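PDB 3QAC: 11S globulin seed storage protein from Amaranthus hypochondriacus, which probably serves as a seed storage protein, a nutrient reservoir that in mature form is a hexamer of subunits made of disulfide-linked acidic and basic chains. Local coordinates for residues A[331-336]-A[390-395]; A[346-351]-A[376-381]; A[352-357]-A[369-374]. All blocks are in the same frame, centred on the assembly; numbering follows the deposited sequence.

Interaction 1. Residues A[331-336]-A[390-395]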
loop_
_atom_site.group_PDB
_atom_site.type_symbol
_atom_site.label_atom_id
_atom_site.label_comp_id
_atom_site.label_asym_id
_atom_site.label_seq_id
_atom_site.Cartn_x
_atom_site.Cartn_y
_atom_site.Cartn_z
ATOM N N TYR A 331 -10.633 29.794 -20.329
ATOM C CA TYR A 331 -11.231 30.570 -21.409
ATOM C C TYR A 331 -10.110 31.174 -22.237
ATOM O O TYR A 331 -8.937 31.014 -21.891
ATOM C CB TYR A 331 -12.126 31.662 -20.828
ATOM C CG TYR A 331 -13.304 31.119 -20.049
ATOM C CD1 TYR A 331 -14.073 30.077 -20.555
ATOM C CD2 TYR A 331 -13.653 31.654 -18.813
ATOM C CE1 TYR A 331 -15.158 29.573 -19.851
ATOM C CE2 TYR A 331 -14.743 31.164 -18.098
ATOM C CZ TYR A 331 -15.487 30.124 -18.622
ATOM O OH TYR A 331 -16.562 29.636 -17.919
ATOM N N ARG A 332 -10.461 31.872 -23.316
ATOM C CA ARG A 332 -9.444 32.416 -24.217
ATOM C C ARG A 332 -8.305 33.122 -23.474
ATOM O O ARG A 332 -8.531 34.004 -22.649
ATOM C CB ARG A 332 -10.062 33.305 -25.325
ATOM C CG ARG A 332 -10.525 34.709 -24.904
ATOM C CD ARG A 332 -9.774 35.831 -25.663
ATOM N NE ARG A 332 -10.457 36.315 -26.868
ATOM C CZ ARG A 332 -10.730 37.598 -27.123
ATOM N NH1 ARG A 332 -10.390 38.543 -26.254
ATOM N NH2 ARG A 332 -11.350 37.945 -28.249
ATOM N N ASN A 333 -7.081 32.687 -23.772
ATOM C CA ASN A 333 -5.839 33.274 -23.251
ATOM C C ASN A 333 -5.668 33.220 -21.735
ATOM O O ASN A 333 -4.738 33.804 -21.189
ATOM C CB ASN A 333 -5.640 34.697 -23.774
ATOM C CG ASN A 333 -5.683 34.768 -25.294
ATOM O OD1 ASN A 333 -5.270 33.834 -25.987
ATOM N ND2 ASN A 333 -6.193 35.876 -25.820
ATOM N N ALA A 334 -6.559 32.511 -21.058
ATOM C CA ALA A 334 -6.454 32.376 -19.621
ATOM C C ALA A 334 -5.412 31.325 -19.304
ATOM O O ALA A 334 -5.065 30.490 -20.151
ATOM C CB ALA A 334 -7.788 31.996 -19.016
ATOM N N MET A 335 -4.899 31.379 -18.085
ATOM C CA MET A 335 -3.906 30.410 -17.661
ATOM C C MET A 335 -4.185 29.895 -16.259
ATOM O O MET A 335 -4.847 30.548 -15.448
ATOM C CB MET A 335 -2.488 30.994 -17.737
ATOM C CG MET A 335 -1.979 31.547 -16.422
ATOM S SD MET A 335 -0.229 32.005 -16.486
ATOM C CE MET A 335 -0.189 32.883 -18.048
ATOM N N MET A 336 -3.698 28.690 -16.004
ATOM C CA MET A 336 -3.635 28.166 -14.656
ATOM C C MET A 336 -2.208 28.404 -14.189
ATOM O O MET A 336 -1.265 27.953 -14.828
ATOM C CB MET A 336 -3.972 26.680 -14.651
ATOM C CG MET A 336 -3.992 26.081 -13.263
ATOM S SD MET A 336 -4.814 24.487 -13.258
ATOM C CE MET A 336 -4.854 24.125 -11.509
ATOM N N ALA A 390 -3.932 28.705 -21.947
ATOM C CA ALA A 390 -4.926 28.542 -23.001
ATOM C C ALA A 390 -4.619 29.455 -24.188
ATOM O O ALA A 390 -4.059 30.546 -24.032
ATOM C CB ALA A 390 -6.321 28.830 -22.459
ATOM N N PHE A 391 -4.992 29.010 -25.379
ATOM C CA PHE A 391 -4.945 29.892 -26.534
ATOM C C PHE A 391 -6.343 30.429 -26.827
ATOM O O PHE A 391 -7.250 30.291 -25.997
ATOM C CB PHE A 391 -4.315 29.207 -27.747
ATOM C CG PHE A 391 -2.826 29.035 -27.626
ATOM C CD1 PHE A 391 -2.028 30.088 -27.187
ATOM C CD2 PHE A 391 -2.220 27.827 -27.950
ATOM C CE1 PHE A 391 -0.648 29.936 -27.074
ATOM C CE2 PHE A 391 -0.847 27.668 -27.842
ATOM C CZ PHE A 391 -0.059 28.722 -27.403
ATOM N N GLU A 392 -6.510 31.034 -28.000
ATOM C CA GLU A 392 -7.691 31.850 -28.303
ATOM C C GLU A 392 -9.018 31.095 -28.167
ATOM O O GLU A 392 -10.067 31.685 -27.907
ATOM C CB GLU A 392 -7.554 32.482 -29.694
ATOM C CG GLU A 392 -6.333 33.405 -29.840
ATOM C CD GLU A 392 -4.999 32.667 -29.659
ATOM O OE1 GLU A 392 -4.936 31.464 -29.998
ATOM O OE2 GLU A 392 -4.015 33.285 -29.182
ATOM N N ASP A 393 -8.969 29.780 -28.324
ATOM C CA ASP A 393 -10.178 28.989 -28.227
ATOM C C ASP A 393 -10.396 28.460 -26.813
ATOM O O ASP A 393 -11.351 27.739 -26.536
ATOM C CB ASP A 393 -10.132 27.845 -29.231
ATOM C CG ASP A 393 -11.285 27.890 -30.200
ATOM O OD1 ASP A 393 -11.702 29.019 -30.553
ATOM O OD2 ASP A 393 -11.772 26.805 -30.598
ATOM N N GLY A 394 -9.501 28.837 -25.911
ATOM C CA GLY A 394 -9.540 28.304 -24.570
ATOM C C GLY A 394 -8.916 26.923 -24.540
ATOM O O GLY A 394 -8.367 26.437 -25.530
ATOM N N PHE A 395 -9.015 26.276 -23.393
ATOM C CA PHE A 395 -8.383 24.984 -23.210
ATOM C C PHE A 395 -9.096 24.282 -22.073
ATOM O O PHE A 395 -9.287 24.857 -21.006
ATOM C CB PHE A 395 -6.894 25.156 -22.898
ATOM C CG PHE A 395 -6.196 23.870 -22.564
ATOM C CD1 PHE A 395 -5.927 23.532 -21.247
ATOM C CD2 PHE A 395 -5.817 22.995 -23.564
ATOM C CE1 PHE A 395 -5.274 22.357 -20.948
ATOM C CE2 PHE A 395 -5.185 21.824 -23.267
ATOM C CZ PHE A 395 -4.914 21.500 -21.959
#
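N333 and F391 meet through their backbones. The N-H of N333 is aimed at F391 O, 3.3 Å from N to O and nearly straight at 168°. The donor stands above the plane of that carbonyl. G394 N reaches the same oxygen from the opposite face, 2.7 Å from F391 O, so two N-H groups grip it. A second bond crosses from A390 N to A334 O at 2.8 Å. N333 CA adds a CA-H...O contact to A390 O at 3.3 Å. The methyl of A390 points at the other segment, its CB 3.1 Å from A334 O, with Y331 O next. R332 touches E392 O with its CB, at 3.0 Å, while the rest of the side chain runs off from the contact. N333 CG lies anti to the carbonyl carbon (chi1 -55°), which brings OD1 within 3.5 Å of E392 OE2. Both are acceptors and do not bond. Their flat groups are turned 68° apart.

Two beta turns of the C-terminal cupin barrel are joined here. The type II turn Y331 to A334 leads into strand 335-341. The type I turn F391 to G394 carries the chain round a corner, from strand 385-391 to strand 394-401 in another sheet.

A side chain on G394 would collide with the carbonyl oxygen of D393 and press on Y331. Further out, the R354 backbone bonds to both F391 and G394, and D393 forms a salt bridge with R352.

Interaction 2. Residues A[346-351]-A[376-381]; sequences NIMYCV and QLVVVP
N346, I347, M348 and Y349 pair in antiparallel register with V380, V379, V378 and L377. The strand axes approach to 4.7 Å, with 162° between their directions. N346 with V380 and M348 with V378 are hydrogen-bonded pairs. I347 with V379 and Y349 with L377 are non-hydrogen-bonded pairs. The bonds at the N346 end are short: N346 N lies 2.6 Å from V380 O. C350 N adds a last rung to Q376 O at 2.7 Å. The M348 pair is more bent, with an angle of only 138° at the hydrogen from M348 N to V378 O.

Side chains alternate between two faces. On one face, I347 and L377 run alongside each other in the same direction, with I347 CG2 4.1 Å from L377 CD2. I347 CG1 reaches V379 CG2 at 4.3 Å. The ring of Y349 crosses L377 at about a right angle and meets L377 CB at its edge, 4.2 Å from CD1. Its hydroxyl bonds to E77 and R54. F45 and A48 of helix 43-48 pack against this face, as does W38.

On the other face, M348 runs out with CG anti to its backbone N and then bends at chi3 (58°). This turn brings its CE to V378 CG1 at 3.4 Å, tighter than usual contact. I357 and W397 also touch M348, and I359 touches V378 and V380. Beyond the strand, Q376 sends its amide elsewhere, to E23 and to S373 N.

Strand 377-380 is the outermost strand of its sheet within the chain. Strand 346-351 lies between it and strand 394-401. Helix 43-48 covers the L377 and V379 face. The M348, V378 and V380 face meets I357 and I359 of the other sheet, as in the jelly-roll beta barrel of the cupin fold.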
loop_
_atom_site.group_PDB
_atom_site.type_symbol
_atom_site.label_atom_id
_atom_site.label_comp_id
_atom_site.label_asym_id
_atom_site.label_seq_id
_atom_site.Cartn_x
_atom_site.Cartn_y
_atom_site.Cartn_z
ATOM N N ASN A 346 -0.646 13.238 -12.382
ATOM C CA ASN A 346 -1.782 13.830 -13.016
ATOM C C ASN A 346 -1.809 13.457 -14.488
ATOM O O ASN A 346 -0.935 13.873 -15.259
ATOM C CB ASN A 346 -1.664 15.328 -12.851
ATOM C CG ASN A 346 -2.922 16.005 -13.155
ATOM O OD1 ASN A 346 -3.594 15.636 -14.107
ATOM N ND2 ASN A 346 -3.288 16.994 -12.339
ATOM N N ILE A 347 -2.780 12.655 -14.885
ATOM C CA ILE A 347 -2.895 12.331 -16.290
ATOM C C ILE A 347 -3.857 13.337 -16.853
ATOM O O ILE A 347 -5.067 13.183 -16.742
ATOM C CB ILE A 347 -3.364 10.885 -16.570
ATOM C CG1 ILE A 347 -2.295 9.884 -16.143
ATOM C CG2 ILE A 347 -3.598 10.682 -18.057
ATOM C CD1 ILE A 347 -2.000 9.885 -14.622
ATOM N N MET A 348 -3.301 14.401 -17.412
ATOM C CA MET A 348 -4.117 15.445 -17.991
ATOM C C MET A 348 -4.440 15.205 -19.454
ATOM O O MET A 348 -3.584 15.305 -20.329
ATOM C CB MET A 348 -3.453 16.799 -17.872
ATOM C CG MET A 348 -4.182 17.776 -18.757
ATOM S SD MET A 348 -3.564 19.411 -18.569
ATOM C CE MET A 348 -1.862 19.131 -19.002
ATOM N N TYR A 349 -5.697 14.905 -19.692
ATOM C CA TYR A 349 -6.249 14.682 -21.006
ATOM C C TYR A 349 -6.905 15.948 -21.520
ATOM O O TYR A 349 -7.737 16.558 -20.820
ATOM C CB TYR A 349 -7.336 13.655 -20.846
ATOM C CG TYR A 349 -8.082 13.327 -22.098
ATOM C CD1 TYR A 349 -7.518 12.497 -23.066
ATOM C CD2 TYR A 349 -9.366 13.801 -22.303
ATOM C CE1 TYR A 349 -8.206 12.170 -24.200
ATOM C CE2 TYR A 349 -10.065 13.474 -23.448
ATOM C CZ TYR A 349 -9.470 12.655 -24.394
ATOM O OH TYR A 349 -10.146 12.309 -25.537
ATOM N N CYS A 350 -6.560 16.345 -22.739
ATOM C CA CYS A 350 -7.188 17.525 -23.308
ATOM C C CYS A 350 -8.516 17.182 -23.941
ATOM O O CYS A 350 -8.592 16.366 -24.858
ATOM C CB CYS A 350 -6.305 18.215 -24.334
ATOM S SG CYS A 350 -7.168 19.625 -25.057
ATOM N N VAL A 351 -9.557 17.829 -23.443
ATOM C CA VAL A 351 -10.911 17.606 -23.912
ATOM C C VAL A 351 -11.243 18.471 -25.118
ATOM O O VAL A 351 -11.788 17.972 -26.100
ATOM C CB VAL A 351 -11.948 17.853 -22.790
ATOM C CG1 VAL A 351 -13.356 17.720 -23.329
ATOM C CG2 VAL A 351 -11.731 16.869 -21.648
ATOM N N GLN A 376 -5.364 14.543 -26.895
ATOM C CA GLN A 376 -4.016 14.276 -26.415
ATOM C C GLN A 376 -3.965 14.377 -24.902
ATOM O O GLN A 376 -4.742 15.119 -24.289
ATOM C CB GLN A 376 -3.039 15.286 -26.980
ATOM C CG GLN A 376 -3.097 15.449 -28.488
ATOM C CD GLN A 376 -2.034 16.409 -28.988
ATOM O OE1 GLN A 376 -1.824 17.474 -28.410
ATOM N NE2 GLN A 376 -1.356 16.031 -30.061
ATOM N N LEU A 377 -3.030 13.655 -24.298
ATOM C CA LEU A 377 -2.843 13.765 -22.872
ATOM C C LEU A 377 -1.377 13.880 -22.596
ATOM O O LEU A 377 -0.555 13.423 -23.378
ATOM C CB LEU A 377 -3.431 12.552 -22.151
ATOM C CG LEU A 377 -2.812 11.186 -22.495
ATOM C CD1 LEU A 377 -1.492 11.002 -21.755
ATOM C CD2 LEU A 377 -3.784 10.057 -22.147
ATOM N N VAL A 378 -1.037 14.503 -21.482
ATOM C CA VAL A 378 0.321 14.413 -20.995
ATOM C C VAL A 378 0.270 13.903 -19.572
ATOM O O VAL A 378 -0.686 14.174 -18.832
ATOM C CB VAL A 378 1.045 15.761 -21.056
ATOM C CG1 VAL A 378 0.256 16.844 -20.283
ATOM C CG2 VAL A 378 2.476 15.617 -20.533
ATOM N N VAL A 379 1.298 13.164 -19.188
ATOM C CA VAL A 379 1.394 12.688 -17.836
ATOM C C VAL A 379 2.248 13.653 -17.062
ATOM O O VAL A 379 3.433 13.849 -17.372
ATOM C CB VAL A 379 2.049 11.306 -17.759
ATOM C CG1 VAL A 379 2.181 10.851 -16.297
ATOM C CG2 VAL A 379 1.258 10.310 -18.558
ATOM N N VAL A 380 1.644 14.270 -16.063
ATOM C CA VAL A 380 2.373 15.095 -15.122
ATOM C C VAL A 380 2.694 14.274 -13.888
ATOM O O VAL A 380 1.802 13.917 -13.135
ATOM C CB VAL A 380 1.552 16.302 -14.660
ATOM C CG1 VAL A 380 2.469 17.286 -13.938
ATOM C CG2 VAL A 380 0.820 16.971 -15.854
ATOM N N PRO A 381 3.975 13.948 -13.689
ATOM C CA PRO A 381 4.345 13.185 -12.493
ATOM C C PRO A 381 4.173 13.995 -11.212
ATOM O O PRO A 381 4.354 15.230 -11.186
ATOM C CB PRO A 381 5.831 12.857 -12.725
ATOM C CG PRO A 381 6.043 13.041 -14.238
ATOM C CD PRO A 381 5.111 14.177 -14.592
#

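Interaction 3. Residues A[352-357]-A[369-374]; sequences RGRGRI and DEELSR
G355 with L372 and I357 with E370 form hydrogen-bonded antiparallel pairs, the strand axes 4.4 Å apart at closest approach. G355 O receives L372 N at 2.8 Å and also meets E371 CA in a CA-H...O contact.

On one face, R354 reaches along the partner strand. It stays extended to CD and then bends at chi3 (-61°), which carries NH1 to E371 OE1 at 3.3 Å in a salt bridge. The guanidinium and carboxylate planes stand 83° apart. S373 OG lies over a face of that guanidinium, 3.1 Å above its plane, without a hydrogen bond.

The two strands are the arms of a beta hairpin, 354-360 and 366-373, in the curled sheet of the C-terminal cupin barrel. Nearer the tip of the hairpin, the carboxylate of D369 lies over a face of the R356 guanidinium. This pairing is one of charges alone, and the exact place of D369 OD1 is doubtful. An alanine in place of R356 would probably leave the D369 carboxylate without its opposite charge.

On the other face, I357 CD1 presses on L372 CG at 3.3 Å, a tight contact. F395 and M348 pack against both side chains.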
loop_
_atom_site.group_PDB
_atom_site.type_symbol
_atom_site.label_atom_id
_atom_site.label_comp_id
_atom_site.label_asym_id
_atom_site.label_seq_id
_atom_site.Cartn_x
_atom_site.Cartn_y
_atom_site.Cartn_z
ATOM N N ARG A 352 -10.943 19.767 -25.043
ATOM C CA ARG A 352 -11.096 20.641 -26.209
ATOM C C ARG A 352 -10.188 21.848 -26.116
ATOM O O ARG A 352 -9.579 22.101 -25.076
ATOM C CB ARG A 352 -12.549 21.090 -26.389
ATOM C CG ARG A 352 -13.033 22.058 -25.331
ATOM C CD ARG A 352 -14.166 22.947 -25.853
ATOM N NE ARG A 352 -13.711 23.808 -26.940
ATOM C CZ ARG A 352 -13.038 24.942 -26.769
ATOM N NH1 ARG A 352 -12.653 25.652 -27.819
ATOM N NH2 ARG A 352 -12.737 25.367 -25.550
ATOM N N GLY A 353 -10.095 22.604 -27.205
ATOM C CA GLY A 353 -9.220 23.759 -27.216
ATOM C C GLY A 353 -7.758 23.374 -27.361
ATOM O O GLY A 353 -7.417 22.311 -27.883
ATOM N N ARG A 354 -6.885 24.248 -26.885
ATOM C CA ARG A 354 -5.466 24.075 -27.082
ATOM C C ARG A 354 -4.746 24.886 -26.030
ATOM O O ARG A 354 -5.215 25.957 -25.639
ATOM C CB ARG A 354 -5.066 24.553 -28.480
ATOM C CG ARG A 354 -3.584 24.415 -28.787
ATOM C CD ARG A 354 -3.295 24.710 -30.259
ATOM N NE ARG A 354 -3.991 23.778 -31.149
ATOM C CZ ARG A 354 -3.429 22.713 -31.720
ATOM N NH1 ARG A 354 -2.145 22.433 -31.501
ATOM N NH2 ARG A 354 -4.154 21.930 -32.519
ATOM N N GLY A 355 -3.615 24.366 -25.558
ATOM C CA GLY A 355 -2.851 25.046 -24.535
ATOM C C GLY A 355 -1.357 24.853 -24.662
ATOM O O GLY A 355 -0.891 23.772 -25.034
ATOM N N ARG A 356 -0.604 25.914 -24.391
ATOM C CA ARG A 356 0.837 25.788 -24.224
ATOM C C ARG A 356 1.045 25.267 -22.801
ATOM O O ARG A 356 0.760 25.941 -21.806
ATOM C CB ARG A 356 1.577 27.118 -24.491
ATOM C CG ARG A 356 2.905 27.337 -23.718
ATOM C CD ARG A 356 4.136 27.578 -24.625
ATOM N NE ARG A 356 4.368 26.472 -25.558
ATOM C CZ ARG A 356 5.480 26.292 -26.282
ATOM N NH1 ARG A 356 6.500 27.143 -26.184
ATOM N NH2 ARG A 356 5.578 25.247 -27.104
ATOM N N ILE A 357 1.508 24.033 -22.721
ATOM C CA ILE A 357 1.718 23.406 -21.443
ATOM C C ILE A 357 3.201 23.277 -21.214
ATOM O O ILE A 357 3.943 22.812 -22.070
ATOM C CB ILE A 357 1.002 22.036 -21.373
ATOM C CG1 ILE A 357 -0.513 22.257 -21.442
ATOM C CG2 ILE A 357 1.374 21.297 -20.096
ATOM C CD1 ILE A 357 -1.306 21.005 -21.671
ATOM N N ASP A 369 7.263 21.304 -23.223
ATOM C CA ASP A 369 6.891 22.650 -23.618
ATOM C C ASP A 369 6.308 22.553 -25.013
ATOM O O ASP A 369 6.984 22.806 -26.001
ATOM C CB ASP A 369 8.092 23.597 -23.590
ATOM C CG ASP A 369 7.683 25.065 -23.797
ATOM O OD1 ASP A 369 6.460 25.353 -23.828
ATOM O OD2 ASP A 369 8.589 25.926 -23.930
ATOM N N GLU A 370 5.046 22.146 -25.074
ATOM C CA GLU A 370 4.378 21.850 -26.325
ATOM C C GLU A 370 2.936 22.281 -26.131
ATOM O O GLU A 370 2.529 22.597 -25.007
ATOM C CB GLU A 370 4.424 20.340 -26.580
ATOM C CG GLU A 370 4.660 19.927 -28.045
ATOM C CD GLU A 370 4.062 18.555 -28.378
ATOM O OE1 GLU A 370 4.716 17.520 -28.070
ATOM O OE2 GLU A 370 2.933 18.522 -28.943
ATOM N N GLU A 371 2.163 22.268 -27.214
ATOM C CA GLU A 371 0.740 22.576 -27.147
ATOM C C GLU A 371 -0.076 21.296 -27.121
ATOM O O GLU A 371 0.124 20.412 -27.953
ATOM C CB GLU A 371 0.307 23.388 -28.363
ATOM C CG GLU A 371 0.920 24.767 -28.458
ATOM C CD GLU A 371 0.725 25.388 -29.841
ATOM O OE1 GLU A 371 -0.159 24.904 -30.593
ATOM O OE2 GLU A 371 1.460 26.351 -30.173
ATOM N N LEU A 372 -1.007 21.201 -26.177
ATOM C CA LEU A 372 -1.910 20.059 -26.133
ATOM C C LEU A 372 -3.208 20.457 -26.778
ATOM O O LEU A 372 -3.685 21.579 -26.573
ATOM C CB LEU A 372 -2.230 19.683 -24.695
ATOM C CG LEU A 372 -1.597 18.555 -23.894
ATOM C CD1 LEU A 372 -2.655 18.127 -22.853
ATOM C CD2 LEU A 372 -1.172 17.399 -24.749
ATOM N N SER A 373 -3.799 19.541 -27.533
ATOM C CA SER A 373 -5.130 19.774 -28.101
ATOM C C SER A 373 -5.983 18.529 -28.005
ATOM O O SER A 373 -5.566 17.522 -27.422
ATOM C CB SER A 373 -5.041 20.243 -29.556
ATOM O OG SER A 373 -4.079 19.493 -30.281
ATOM N N ARG A 374 -7.169 18.600 -28.593
ATOM C CA ARG A 374 -8.177 17.554 -28.461
ATOM C C ARG A 374 -7.549 16.167 -28.498
ATOM O O ARG A 374 -6.793 15.845 -29.409
ATOM C CB ARG A 374 -9.249 17.703 -29.561
ATOM C CG ARG A 374 -10.295 16.561 -29.665
ATOM C CD ARG A 374 -10.368 15.713 -28.379
ATOM N NE ARG A 374 -11.109 14.445 -28.465
ATOM C CZ ARG A 374 -10.839 13.417 -29.279
ATOM N NH1 ARG A 374 -9.851 13.474 -30.171
ATOM N NH2 ARG A 374 -11.595 12.319 -29.216
#

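All three contacts lie in the C-terminal cupin domain. Along the chain they enclose one another: interaction 1 spans interaction 2, and interaction 2 spans interaction 3, the hairpin. The centre of interaction 3 is about 10 Å from each of the others, while those of 1 and 2 are about 16 Å apart. Interactions 1 and 3 share the curled sheet, where strands 385-391 and 354-360 are neighbours. Interactions 1 and 2 share the other sheet, through strands 394-401 and 346-351. Across the interior, F395 packs on the backbone at G355 and M348 meets I357. Interactions 2 and 3 each pair strands within one wall; the corner at 391-394 and this packing join the walls.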